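Long-range contacts in Rik1-associated factor 1 (Schizosaccharomyces pombe, PDB 4O9D), which contributes to the establishment of heterochromatin as a component of the Clr4 methyltransferase complex, which methylates and ubiquitylates histone H3: residues 129-134 against 147-152; 290-295 against 302-307; 344-349 against 385-390; 171-176 against 223-228; 235-240 against 279-284. All coordinates share one frame; numbering follows the deposited sequence.

Contact 1: 129-134 against 147-152; sequences PTDYIH and ACKNGY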
# COMPACT_ATOMS: atom_id res chain seq x y z
N PRO A 129 4.41 -16.23 -12.21
CA PRO A 129 4.69 -16.38 -10.78
C PRO A 129 4.15 -17.70 -10.18
O PRO A 129 3.10 -18.18 -10.58
CB PRO A 129 3.99 -15.15 -10.15
CG PRO A 129 4.04 -14.11 -11.29
CD PRO A 129 3.77 -14.95 -12.54
N THR A 130 4.88 -18.28 -9.23
CA THR A 130 4.52 -19.57 -8.67
C THR A 130 3.95 -19.47 -7.24
O THR A 130 3.66 -20.49 -6.60
CB THR A 130 5.74 -20.51 -8.71
OG1 THR A 130 6.83 -19.92 -7.98
CG2 THR A 130 6.17 -20.74 -10.16
N ASP A 131 3.77 -18.25 -6.74
CA ASP A 131 3.21 -18.08 -5.40
C ASP A 131 2.51 -16.70 -5.36
O ASP A 131 2.49 -15.98 -6.36
CB ASP A 131 4.34 -18.19 -4.35
CG ASP A 131 3.86 -18.69 -2.99
OD1 ASP A 131 2.64 -18.70 -2.70
OD2 ASP A 131 4.73 -19.06 -2.17
N TYR A 132 1.89 -16.38 -4.23
CA TYR A 132 1.10 -15.15 -4.12
C TYR A 132 1.86 -13.94 -4.64
O TYR A 132 3.09 -13.81 -4.45
CB TYR A 132 0.76 -14.84 -2.66
CG TYR A 132 -0.04 -15.89 -1.93
CD1 TYR A 132 -0.70 -16.90 -2.62
CD2 TYR A 132 -0.14 -15.85 -0.54
CE1 TYR A 132 -1.44 -17.85 -1.94
CE2 TYR A 132 -0.87 -16.81 0.14
CZ TYR A 132 -1.51 -17.80 -0.56
OH TYR A 132 -2.25 -18.74 0.11
N ILE A 133 1.14 -13.06 -5.32
CA ILE A 133 1.63 -11.70 -5.55
C ILE A 133 1.46 -10.94 -4.23
O ILE A 133 0.39 -10.97 -3.63
CB ILE A 133 0.83 -11.00 -6.64
CG1 ILE A 133 0.80 -11.87 -7.92
CG2 ILE A 133 1.45 -9.61 -6.93
CD1 ILE A 133 2.20 -12.30 -8.45
N HIS A 134 2.51 -10.25 -3.78
CA HIS A 134 2.40 -9.41 -2.55
C HIS A 134 2.37 -7.88 -2.74
O HIS A 134 1.80 -7.17 -1.91
CB HIS A 134 3.56 -9.74 -1.58
CG HIS A 134 3.36 -11.00 -0.78
ND1 HIS A 134 4.39 -11.64 -0.12
CD2 HIS A 134 2.24 -11.73 -0.53
CE1 HIS A 134 3.91 -12.69 0.53
NE2 HIS A 134 2.61 -12.77 0.28
N ALA A 147 6.25 -7.85 -6.79
CA ALA A 147 6.95 -8.59 -5.74
C ALA A 147 6.18 -9.86 -5.40
O ALA A 147 5.01 -9.81 -5.03
CB ALA A 147 7.17 -7.70 -4.48
N CYS A 148 6.85 -10.99 -5.52
CA CYS A 148 6.19 -12.29 -5.40
C CYS A 148 6.68 -13.06 -4.17
O CYS A 148 7.85 -12.98 -3.79
CB CYS A 148 6.41 -13.11 -6.68
SG CYS A 148 5.69 -14.77 -6.61
N LYS A 149 5.77 -13.82 -3.58
CA LYS A 149 6.06 -14.64 -2.42
C LYS A 149 7.15 -15.67 -2.70
O LYS A 149 7.85 -16.10 -1.78
CB LYS A 149 4.77 -15.33 -1.95
CG LYS A 149 4.83 -15.96 -0.56
CD LYS A 149 3.45 -16.39 -0.06
CE LYS A 149 3.54 -17.10 1.28
NZ LYS A 149 2.19 -17.32 1.91
N ASN A 150 7.33 -16.06 -3.97
CA ASN A 150 8.34 -17.06 -4.30
C ASN A 150 9.76 -16.51 -4.18
O ASN A 150 10.72 -17.25 -4.36
CB ASN A 150 8.13 -17.65 -5.72
CG ASN A 150 8.33 -16.64 -6.82
OD1 ASN A 150 8.66 -15.50 -6.56
ND2 ASN A 150 8.13 -17.07 -8.08
N GLY A 151 9.90 -15.22 -3.87
CA GLY A 151 11.21 -14.63 -3.70
C GLY A 151 11.71 -13.85 -4.91
O GLY A 151 12.71 -13.14 -4.82
N TYR A 152 11.04 -13.98 -6.04
CA TYR A 152 11.34 -13.16 -7.22
C TYR A 152 10.60 -11.82 -7.23
O TYR A 152 9.45 -11.75 -6.81
CB TYR A 152 10.90 -13.90 -8.50
CG TYR A 152 11.83 -15.04 -8.87
CD1 TYR A 152 11.95 -16.15 -8.04
CD2 TYR A 152 12.57 -15.01 -10.06
CE1 TYR A 152 12.80 -17.22 -8.38
CE2 TYR A 152 13.43 -16.07 -10.39
CZ TYR A 152 13.53 -17.17 -9.55
OH TYR A 152 14.38 -18.21 -9.87
O HOH W 1 1.39 -19.22 0.09
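Ile133 and Cys148 form an antiparallel non-hydrogen-bonded pair, bracketed by backbone bonds from Lys149 N to Tyr132 O and from His134 N to Ala147 O, each 2.8 Å. Lys149 carries most of the side-chain contact. Its CG is anti to the backbone N (chi1 -166°) and the chain beyond is extended, which carries it past Asp131 and alongside Tyr132. CB sits over a face of the His134 ring, 4.1 Å from the centroid, in a CH-pi contact, while CG comes within 3.5 Å of Asp131 OD2. NZ ends 3.6 Å from Tyr132 CE2, and a cation-pi contact with Phe206 gives the ammonium a second aromatic neighbour. Lys149 NZ lies 4.8 Å from Asp131 OD1, too far to pair directly; one water accepts from NZ and donates to OD1, which also takes the N-H of Tyr132. At the turn, Asn150 ND2 donates to Thr130 OG1 (3.1 Å, 159° at the hydrogen), with the hydroxyl oxygen close to the amide plane. Asn150 OD1 accepts from Tyr152 N, closing an Asx turn overlapping the type I turn from Cys148 to Gly151. The arrangement is the open end of a beta hairpin, built from strands 133-138 and 144-148 of one beta-propeller blade.

Contact 2: 290-295 against 302-307; sequences GILVTS and TFVWDS
Trp305 and Val293 form an antiparallel hydrogen-bonded pair, with Trp305 N to Val293 O at 2.8 Å and Val293 N to Trp305 O at 3.0 Å. From CB, 4.0 Å from Val293 O, the tryptophan side chain turns with CG anti to its own carbonyl carbon (chi1 -67°). The benzo edge then travels along the partner strand: CE3 lies 3.5 Å from Val293 O and near the valine CG1, and CZ3 reaches Ser295 CB at 3.7 Å. CH2 ends beside the same serine carbon, so the indole meets the strand by its rim. An alanine here would keep CB and the backbone pairing, but would probably open a gap beside Ser295 CB and Val293 CG1 and leave Phe274 without its ring partner. At the far end, Ile291 O is gripped twice by one residue, by Ser307 N at 2.8 Å and Ser307 OG at 2.7 Å. The hairpin belongs to the second WD repeat. Its Val293 and Trp305 face packs on strand 269-276 of the preceding sheet, through Phe274 and Thr276; on the face of Thr294 and Val304, Thr294 and Thr302 touch Phe351 of strand 351-354 in the following sheet, and strand 315-318 continues the hairpin's own sheet beside strand 301-306.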
# COMPACT_ATOMS: atom_id res chain seq x y z
N GLY A 290 9.95 16.53 5.42
CA GLY A 290 11.14 15.73 5.15
C GLY A 290 11.94 15.43 6.40
O GLY A 290 12.94 14.72 6.33
N ILE A 291 11.51 15.99 7.53
CA ILE A 291 12.28 15.95 8.77
C ILE A 291 11.78 14.95 9.82
O ILE A 291 12.53 14.56 10.70
CB ILE A 291 12.26 17.34 9.46
CG1 ILE A 291 12.91 18.38 8.56
CG2 ILE A 291 13.03 17.28 10.77
CD1 ILE A 291 14.35 18.08 8.22
N LEU A 292 10.51 14.56 9.76
CA LEU A 292 10.01 13.63 10.77
C LEU A 292 9.85 12.25 10.16
O LEU A 292 9.55 12.10 8.97
CB LEU A 292 8.68 14.09 11.37
CG LEU A 292 8.65 15.52 11.94
CD1 LEU A 292 7.26 15.85 12.45
CD2 LEU A 292 9.67 15.71 13.06
N VAL A 293 10.00 11.25 11.02
CA VAL A 293 9.88 9.86 10.68
C VAL A 293 8.90 9.22 11.66
O VAL A 293 8.88 9.58 12.85
CB VAL A 293 11.25 9.20 10.78
CG1 VAL A 293 11.13 7.69 10.64
CG2 VAL A 293 12.20 9.85 9.75
N THR A 294 8.07 8.31 11.17
CA THR A 294 7.02 7.70 12.00
C THR A 294 7.05 6.19 11.89
O THR A 294 7.50 5.64 10.90
CB THR A 294 5.61 8.19 11.58
OG1 THR A 294 5.22 7.56 10.34
CG2 THR A 294 5.59 9.69 11.42
N SER A 295 6.52 5.52 12.91
CA SER A 295 6.41 4.07 12.93
C SER A 295 5.08 3.68 13.60
O SER A 295 4.90 3.91 14.82
CB SER A 295 7.57 3.48 13.74
OG SER A 295 7.40 2.08 13.92
N THR A 302 1.63 5.25 17.23
CA THR A 302 2.64 5.65 16.25
C THR A 302 3.75 6.40 16.97
O THR A 302 3.48 7.42 17.63
CB THR A 302 2.05 6.61 15.20
OG1 THR A 302 1.03 5.94 14.44
CG2 THR A 302 3.13 7.15 14.28
N PHE A 303 4.98 5.89 16.89
CA PHE A 303 6.14 6.63 17.38
C PHE A 303 6.58 7.64 16.32
O PHE A 303 6.53 7.34 15.14
CB PHE A 303 7.30 5.68 17.75
CG PHE A 303 7.10 4.96 19.07
CD1 PHE A 303 6.29 3.85 19.15
CD2 PHE A 303 7.70 5.42 20.23
CE1 PHE A 303 6.10 3.19 20.34
CE2 PHE A 303 7.51 4.77 21.43
CZ PHE A 303 6.71 3.64 21.48
N VAL A 304 6.98 8.84 16.74
CA VAL A 304 7.47 9.87 15.84
C VAL A 304 8.83 10.39 16.28
O VAL A 304 9.04 10.58 17.47
CB VAL A 304 6.54 11.06 15.80
CG1 VAL A 304 7.05 12.08 14.76
CG2 VAL A 304 5.10 10.59 15.47
N TRP A 305 9.74 10.61 15.31
CA TRP A 305 11.09 11.10 15.57
C TRP A 305 11.37 12.32 14.73
O TRP A 305 10.92 12.43 13.60
CB TRP A 305 12.15 10.05 15.19
CG TRP A 305 12.18 8.81 16.00
CD1 TRP A 305 12.86 8.61 17.17
CD2 TRP A 305 11.52 7.57 15.70
NE1 TRP A 305 12.64 7.33 17.62
CE2 TRP A 305 11.84 6.67 16.73
CE3 TRP A 305 10.70 7.14 14.66
CZ2 TRP A 305 11.37 5.36 16.76
CZ3 TRP A 305 10.22 5.83 14.68
CH2 TRP A 305 10.55 4.96 15.73
N ASP A 306 12.14 13.24 15.29
CA ASP A 306 12.72 14.34 14.56
C ASP A 306 14.06 13.83 14.08
O ASP A 306 14.93 13.52 14.89
CB ASP A 306 12.94 15.50 15.54
CG ASP A 306 13.66 16.68 14.92
OD1 ASP A 306 14.30 16.56 13.85
OD2 ASP A 306 13.58 17.77 15.52
N SER A 307 14.23 13.73 12.77
CA SER A 307 15.41 13.05 12.23
C SER A 307 16.73 13.74 12.64
O SER A 307 17.80 13.16 12.54
CB SER A 307 15.32 12.99 10.71
OG SER A 307 15.20 14.30 10.20

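Contact 3: 344-349 against 385-390; sequences WQPKGN and GGFSED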
# COMPACT_ATOMS: atom_id res chain seq x y z
N TRP A 344 0.37 11.23 5.47
CA TRP A 344 0.38 12.68 5.48
C TRP A 344 -0.58 13.23 4.44
O TRP A 344 -0.65 12.76 3.30
CB TRP A 344 1.79 13.20 5.26
CG TRP A 344 2.71 12.75 6.38
CD1 TRP A 344 3.35 11.54 6.48
CD2 TRP A 344 3.05 13.48 7.56
NE1 TRP A 344 4.09 11.49 7.64
CE2 TRP A 344 3.91 12.67 8.33
CE3 TRP A 344 2.70 14.75 8.05
CZ2 TRP A 344 4.43 13.08 9.54
CZ3 TRP A 344 3.24 15.17 9.25
CH2 TRP A 344 4.08 14.34 9.99
N GLN A 345 -1.38 14.19 4.89
CA GLN A 345 -2.27 14.95 4.03
C GLN A 345 -1.51 15.40 2.78
O GLN A 345 -0.55 16.16 2.89
CB GLN A 345 -2.76 16.18 4.80
CG GLN A 345 -3.19 17.34 3.92
CD GLN A 345 -4.69 17.41 3.77
OE1 GLN A 345 -5.40 17.77 4.71
NE2 GLN A 345 -5.19 17.04 2.60
N PRO A 346 -1.94 14.96 1.60
CA PRO A 346 -1.16 15.46 0.47
C PRO A 346 -1.25 16.99 0.39
O PRO A 346 -2.30 17.56 0.69
CB PRO A 346 -1.81 14.78 -0.74
CG PRO A 346 -2.49 13.57 -0.17
CD PRO A 346 -3.01 14.05 1.17
N LYS A 347 -0.13 17.62 0.06
CA LYS A 347 -0.10 19.06 -0.15
C LYS A 347 -0.18 19.84 1.18
O LYS A 347 -0.14 21.07 1.16
CB LYS A 347 -1.24 19.47 -1.10
CG LYS A 347 -1.22 18.72 -2.44
CD LYS A 347 -2.62 18.44 -2.97
CE LYS A 347 -3.34 19.73 -3.33
NZ LYS A 347 -4.10 19.62 -4.62
N GLY A 348 -0.25 19.13 2.31
CA GLY A 348 -0.36 19.76 3.62
C GLY A 348 0.70 19.30 4.61
O GLY A 348 1.72 18.73 4.22
N ASN A 349 0.46 19.57 5.89
CA ASN A 349 1.38 19.15 6.95
C ASN A 349 0.75 18.32 8.07
O ASN A 349 1.42 17.94 9.02
CB ASN A 349 2.11 20.37 7.51
CG ASN A 349 3.10 20.95 6.53
OD1 ASN A 349 3.99 20.24 6.02
ND2 ASN A 349 2.95 22.23 6.22
N GLY A 385 -6.76 3.07 4.76
CA GLY A 385 -7.18 4.44 4.54
C GLY A 385 -6.18 5.15 3.64
O GLY A 385 -4.98 4.98 3.78
N GLY A 386 -6.68 5.97 2.72
CA GLY A 386 -5.81 6.59 1.74
C GLY A 386 -6.38 7.81 1.05
O GLY A 386 -7.51 7.77 0.53
N PHE A 387 -5.60 8.89 1.02
CA PHE A 387 -5.94 10.10 0.27
C PHE A 387 -5.65 9.92 -1.20
O PHE A 387 -4.70 9.23 -1.57
CB PHE A 387 -5.06 11.27 0.71
CG PHE A 387 -5.41 11.83 2.06
CD1 PHE A 387 -6.48 12.68 2.20
CD2 PHE A 387 -4.65 11.52 3.18
CE1 PHE A 387 -6.79 13.22 3.43
CE2 PHE A 387 -4.96 12.05 4.42
CZ PHE A 387 -6.03 12.90 4.54
N SER A 388 -6.41 10.60 -2.05
CA SER A 388 -5.99 10.75 -3.43
C SER A 388 -4.86 11.77 -3.43
O SER A 388 -4.78 12.62 -2.52
CB SER A 388 -7.16 11.21 -4.32
OG SER A 388 -7.70 12.44 -3.86
N GLU A 389 -4.00 11.67 -4.43
CA GLU A 389 -2.85 12.57 -4.54
C GLU A 389 -3.25 14.06 -4.58
O GLU A 389 -2.51 14.91 -4.09
CB GLU A 389 -2.00 12.23 -5.77
CG GLU A 389 -1.08 11.06 -5.56
CD GLU A 389 -0.14 10.85 -6.75
OE1 GLU A 389 1.05 10.53 -6.52
OE2 GLU A 389 -0.59 11.01 -7.91
N ASP A 390 -4.40 14.37 -5.17
CA ASP A 390 -4.85 15.76 -5.24
C ASP A 390 -5.62 16.20 -3.96
O ASP A 390 -6.17 17.29 -3.90
CB ASP A 390 -5.68 16.02 -6.51
CG ASP A 390 -7.11 15.50 -6.41
OD1 ASP A 390 -7.45 14.87 -5.39
OD2 ASP A 390 -7.90 15.70 -7.37
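Trp344 O and Gln345 CA both approach the Phe387 ring, where two successive blades of the WD-repeat propeller meet: 344-349 lies in the third repeat and 385-390 in the fourth. Strand 341-344 ends at Trp344, whose O stays 4.2 Å from Phe387 CD2 while its indole NE1 bonds to Thr285. Gln345 sets CA over a face of the phenyl ring, 4.0 Å from CE2; its own amide is held elsewhere, NE2 by Ser16 and OE1 by Val17 N. Pro346 follows with the main apolar contact. Its CD stands over the same ring, 3.8 Å from the centroid and 30° off the normal, a CH-pi contact, and its CG and CB rest against the carbonyl oxygens of Ser388 and Glu389, each pair 3.4 Å apart. Phe387 CG is anti to the carbonyl carbon (chi1 -74°), which puts it 3.4 Å from Pro346 CD. An alanine in place of Phe387 would keep CB against the proline but is likely to leave Gln345 CA and Pro346 CD without the ring face they rest on. Pro346 and Lys347 are the central residues of a type II turn from Gln345 to Gly348, closed by Gly348 N to Gln345 O. From that turn the lysine chain, bent at chi2, chi3 and chi4, reaches across so that NZ donates to Asp390 O at 3.2 Å, standing above the carbonyl plane by 49°.

Contact 4: 171-176 against 223-228; sequences LIYPEA and ASFVQK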
# COMPACT_ATOMS: atom_id res chain seq x y z
N LEU A 171 13.79 -10.33 -11.48
CA LEU A 171 14.70 -9.69 -10.56
C LEU A 171 15.06 -10.71 -9.47
O LEU A 171 14.24 -11.02 -8.59
CB LEU A 171 14.07 -8.42 -9.92
CG LEU A 171 13.57 -7.32 -10.87
CD1 LEU A 171 12.78 -6.23 -10.07
CD2 LEU A 171 14.69 -6.71 -11.67
N ILE A 172 16.30 -11.18 -9.53
CA ILE A 172 16.72 -12.38 -8.81
C ILE A 172 17.85 -12.01 -7.87
O ILE A 172 18.83 -11.42 -8.30
CB ILE A 172 17.19 -13.47 -9.84
CG1 ILE A 172 16.03 -13.90 -10.74
CG2 ILE A 172 17.76 -14.70 -9.15
CD1 ILE A 172 16.46 -14.86 -11.86
N TYR A 173 17.68 -12.30 -6.59
CA TYR A 173 18.76 -12.09 -5.62
C TYR A 173 19.02 -13.48 -5.05
O TYR A 173 18.31 -13.93 -4.16
CB TYR A 173 18.33 -11.08 -4.55
CG TYR A 173 19.33 -10.83 -3.42
CD1 TYR A 173 20.62 -11.32 -3.46
CD2 TYR A 173 18.93 -10.10 -2.29
CE1 TYR A 173 21.51 -11.08 -2.42
CE2 TYR A 173 19.80 -9.86 -1.24
CZ TYR A 173 21.09 -10.34 -1.31
OH TYR A 173 21.95 -10.10 -0.27
N PRO A 174 20.01 -14.19 -5.63
CA PRO A 174 20.20 -15.61 -5.33
C PRO A 174 20.35 -15.94 -3.86
O PRO A 174 19.78 -16.93 -3.41
CB PRO A 174 21.49 -15.97 -6.09
CG PRO A 174 21.59 -14.97 -7.18
CD PRO A 174 20.99 -13.70 -6.62
N GLU A 175 21.09 -15.11 -3.11
CA GLU A 175 21.28 -15.36 -1.68
C GLU A 175 19.95 -15.30 -0.89
O GLU A 175 19.67 -16.14 -0.03
CB GLU A 175 22.31 -14.38 -1.12
CG GLU A 175 23.74 -14.66 -1.57
CD GLU A 175 24.08 -14.08 -2.95
OE1 GLU A 175 23.18 -13.55 -3.66
OE2 GLU A 175 25.27 -14.15 -3.32
N ALA A 176 19.11 -14.31 -1.21
CA ALA A 176 17.76 -14.29 -0.66
C ALA A 176 17.03 -15.58 -1.00
O ALA A 176 16.41 -16.22 -0.15
CB ALA A 176 17.00 -13.09 -1.20
N ALA A 223 17.70 -4.83 -15.33
CA ALA A 223 17.09 -5.84 -14.47
C ALA A 223 18.13 -6.63 -13.67
O ALA A 223 17.94 -7.82 -13.40
CB ALA A 223 16.26 -6.79 -15.29
N SER A 224 19.24 -6.00 -13.29
CA SER A 224 20.29 -6.73 -12.59
C SER A 224 20.40 -6.32 -11.12
O SER A 224 20.09 -5.18 -10.74
CB SER A 224 21.63 -6.52 -13.29
OG SER A 224 21.89 -5.13 -13.40
N PHE A 225 20.84 -7.26 -10.29
CA PHE A 225 21.12 -6.97 -8.88
C PHE A 225 22.22 -5.94 -8.75
O PHE A 225 23.23 -6.02 -9.45
CB PHE A 225 21.54 -8.27 -8.20
CG PHE A 225 21.86 -8.13 -6.74
CD1 PHE A 225 20.85 -8.08 -5.80
CD2 PHE A 225 23.18 -8.08 -6.31
CE1 PHE A 225 21.13 -7.97 -4.45
CE2 PHE A 225 23.47 -7.97 -4.95
CZ PHE A 225 22.45 -7.92 -4.03
N VAL A 226 22.05 -4.97 -7.85
CA VAL A 226 23.06 -3.96 -7.62
C VAL A 226 23.72 -4.10 -6.24
O VAL A 226 24.94 -4.12 -6.15
CB VAL A 226 22.48 -2.54 -7.83
CG1 VAL A 226 23.42 -1.47 -7.30
CG2 VAL A 226 22.15 -2.33 -9.32
N GLN A 227 22.92 -4.21 -5.17
CA GLN A 227 23.48 -4.29 -3.82
C GLN A 227 22.45 -4.76 -2.77
O GLN A 227 21.22 -4.64 -2.97
CB GLN A 227 24.01 -2.92 -3.39
CG GLN A 227 22.91 -1.95 -2.99
CD GLN A 227 23.41 -0.55 -2.62
OE1 GLN A 227 24.31 -0.01 -3.25
NE2 GLN A 227 22.80 0.05 -1.59
N LYS A 228 22.95 -5.33 -1.69
CA LYS A 228 22.16 -5.45 -0.46
C LYS A 228 22.37 -4.17 0.36
O LYS A 228 23.52 -3.72 0.54
CB LYS A 228 22.60 -6.69 0.33
CG LYS A 228 21.77 -7.02 1.57
CD LYS A 228 22.47 -8.11 2.41
CE LYS A 228 21.46 -8.91 3.27
NZ LYS A 228 22.12 -9.99 4.08
O HOH W 2 17.92 -10.24 -11.68
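Tyr173 and Phe225 form an offset stack, their centroids 4.4 Å apart and their planes inclined by 29°. The tilt brings one corner of the phenylalanine inward: CE1 stands over the centre of the Tyr173 ring, 3.4 Å above its plane. In both residues CG is anti to the backbone N (chi1 176° for Tyr173 and 180° for Phe225), which places each CG at the interface; the two side chains cross obliquely. The tyrosine ring is sandwiched between Phe225 CE1 and Ala176 N, which lies over the centre of its opposite face; Pro174 CD sits in plane at its edge. Ala176 and Pro174 come from the short helix 174-178, for which Tyr173 occupies the N-cap position, so the helix start backs the stack. At the rim, Tyr173 OH lies against the extended aliphatic chain of Lys228, 3.4 Å from its CD, while the lysine NZ is engaged further on in a salt bridge with Asp233. Leu171 adds a smaller apolar contact, its CD2 3.9 Å from Ala223 CB. One water links the backbones, accepting from Ile172 N (2.9 Å) and donating to Ala223 O (3.0 Å).

The connection leaving strand 165-171 is thereby laid against the outermost strand of the next propeller sheet, 224-228, which carries a classic beta bulge where Val226 and Gln227 face Leu217. Tyr173 also touches Cys214 and Ala216 of strand 214-219. Chemically the junction is aromatic and aliphatic: cohesion between the two segments rests mainly on ring stacking and carbon packing, with the single water carrying the polar link between their backbones.

Contact 5: 235-240 against 279-284; sequences AFTSLY and KDINHA
Tyr240 and Ala284 meet at the base of the aromatic ring: Ala284 O lies 3.3 Å from Tyr240 CB and approaches the phenol ring obliquely. Tyr240 CG is anti to its backbone N, and the ring then leads away from the partner strand. The other flat group, the His283 imidazole, has a water in its plane at the edge, 2.6 Å from ND1. That water also makes a weak contact of 3.3 Å with Ser238 OG, tying the histidine loosely to the opposite strand.

Two hydroxyls make the direct links. Ser238 OG, anti to its own backbone N, accepts the N-H of Ala284 at 3.1 Å in a nearly straight bond, 172° at the hydrogen. Thr237 OG1 donates to Ile281 O at 2.8 Å, standing 41° above the carbonyl plane, and is also hydrogen-bonded to Ser251 OG of strand 247-253. Both direct bonds therefore pair a side-chain hydroxyl with a backbone group, rather than backbone with backbone. Consistent with this, the axes of 235-240 and 281-284 run the same way, 25° apart, with a closest approach of 5.8 Å.

Each is the first strand of its own four-stranded antiparallel sheet, so the contact joins neighbouring propeller blades near the centre of the chain. Strand 281-286 is locally deformed by a classic beta bulge, with Asn282 and His283 both facing Ser296; Asn282 ND2 turns to the carbonyls of Ala337 and Ile339. On the other flank of 235-241, Phe236 and Leu239 pack on strands 182-189 and 214-219 of the preceding blade.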
# COMPACT_ATOMS: atom_id res chain seq x y z
N ALA A 235 12.91 -8.87 8.85
CA ALA A 235 11.71 -8.93 8.02
C ALA A 235 11.20 -7.52 7.76
O ALA A 235 10.65 -6.87 8.66
CB ALA A 235 10.63 -9.77 8.70
N PHE A 236 11.34 -7.07 6.53
CA PHE A 236 10.89 -5.74 6.17
C PHE A 236 9.39 -5.73 5.93
O PHE A 236 8.84 -6.63 5.30
CB PHE A 236 11.69 -5.20 4.99
CG PHE A 236 13.05 -4.74 5.39
CD1 PHE A 236 14.05 -5.66 5.64
CD2 PHE A 236 13.31 -3.40 5.60
CE1 PHE A 236 15.29 -5.24 6.09
CE2 PHE A 236 14.55 -2.98 6.03
CZ PHE A 236 15.53 -3.89 6.28
N THR A 237 8.76 -4.69 6.47
CA THR A 237 7.32 -4.60 6.55
C THR A 237 6.77 -3.42 5.77
O THR A 237 5.61 -3.43 5.39
CB THR A 237 6.83 -4.47 8.03
OG1 THR A 237 7.41 -3.31 8.67
CG2 THR A 237 7.19 -5.72 8.84
N SER A 238 7.57 -2.39 5.50
CA SER A 238 7.00 -1.22 4.87
C SER A 238 8.08 -0.33 4.23
O SER A 238 9.16 -0.21 4.76
CB SER A 238 6.23 -0.45 5.94
OG SER A 238 5.99 0.87 5.56
N LEU A 239 7.75 0.28 3.09
CA LEU A 239 8.67 1.14 2.33
C LEU A 239 7.90 2.39 1.98
O LEU A 239 6.74 2.30 1.53
CB LEU A 239 9.07 0.48 0.99
CG LEU A 239 9.91 -0.78 0.94
CD1 LEU A 239 10.24 -1.15 -0.56
CD2 LEU A 239 11.21 -0.63 1.69
N TYR A 240 8.51 3.55 2.19
CA TYR A 240 7.81 4.79 1.89
C TYR A 240 8.79 5.80 1.30
O TYR A 240 9.79 6.11 1.93
CB TYR A 240 7.16 5.35 3.17
CG TYR A 240 6.43 6.64 2.98
CD1 TYR A 240 7.12 7.85 2.89
CD2 TYR A 240 5.04 6.67 2.92
CE1 TYR A 240 6.43 9.06 2.75
CE2 TYR A 240 4.34 7.89 2.79
CZ TYR A 240 5.05 9.07 2.69
OH TYR A 240 4.39 10.27 2.51
N LYS A 279 6.74 -4.41 18.53
CA LYS A 279 7.16 -5.71 18.08
C LYS A 279 6.70 -6.02 16.66
O LYS A 279 7.20 -6.95 16.03
CB LYS A 279 6.66 -6.78 19.05
CG LYS A 279 5.18 -7.03 18.96
CD LYS A 279 4.62 -7.46 20.31
CE LYS A 279 3.31 -8.22 20.15
NZ LYS A 279 3.21 -9.32 21.15
N ASP A 280 5.75 -5.23 16.14
CA ASP A 280 5.26 -5.45 14.78
C ASP A 280 4.94 -4.11 14.12
O ASP A 280 3.91 -3.50 14.42
CB ASP A 280 4.00 -6.33 14.80
CG ASP A 280 3.68 -6.93 13.42
OD1 ASP A 280 4.15 -6.41 12.38
OD2 ASP A 280 2.93 -7.93 13.39
N ILE A 281 5.81 -3.66 13.22
CA ILE A 281 5.57 -2.38 12.56
C ILE A 281 4.76 -2.60 11.27
O ILE A 281 5.18 -3.37 10.37
CB ILE A 281 6.89 -1.63 12.21
CG1 ILE A 281 7.75 -1.38 13.45
CG2 ILE A 281 6.59 -0.31 11.50
CD1 ILE A 281 9.05 -0.60 13.11
N ASN A 282 3.61 -1.94 11.17
CA ASN A 282 2.77 -2.02 9.97
C ASN A 282 3.17 -0.98 8.92
O ASN A 282 3.16 -1.28 7.72
CB ASN A 282 1.29 -1.79 10.30
CG ASN A 282 0.65 -2.94 11.07
OD1 ASN A 282 1.14 -4.06 11.09
ND2 ASN A 282 -0.47 -2.65 11.71
N HIS A 283 3.49 0.25 9.35
CA HIS A 283 3.73 1.35 8.40
C HIS A 283 4.76 2.33 8.94
O HIS A 283 4.64 2.79 10.09
CB HIS A 283 2.43 2.14 8.12
CG HIS A 283 1.33 1.32 7.52
ND1 HIS A 283 1.36 0.89 6.21
CD2 HIS A 283 0.18 0.83 8.05
CE1 HIS A 283 0.28 0.16 5.96
NE2 HIS A 283 -0.45 0.12 7.06
N ALA A 284 5.74 2.68 8.11
CA ALA A 284 6.65 3.78 8.41
C ALA A 284 6.46 4.89 7.39
O ALA A 284 6.18 4.60 6.21
CB ALA A 284 8.09 3.28 8.36
O HOH W 3 3.00 0.70 4.15

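Overall arrangement
The five contacts lie around a WD-repeat beta-propeller domain, whose sheets follow one another along the chain. In sequence the order is 1, 4, 5, 2, 3. Contacts 1 and 2 each join two strands within one blade, whereas contacts 3, 4 and 5 bind successive blades. Contacts 5 and 2 share a sheet through adjacent strands 281-286 and 292-297, with centres about 14 Å apart. Contacts 1 and 4 touch through Tyr152 and Ile172, and Trp344 of contact 3 reaches both contact 2 and contact 5. Contacts 3 and 4, centres about 33 Å apart, lie on opposite sides of the chain's centre. Hairpin pairing thus builds blades, and side-chain packing joins them into the propeller.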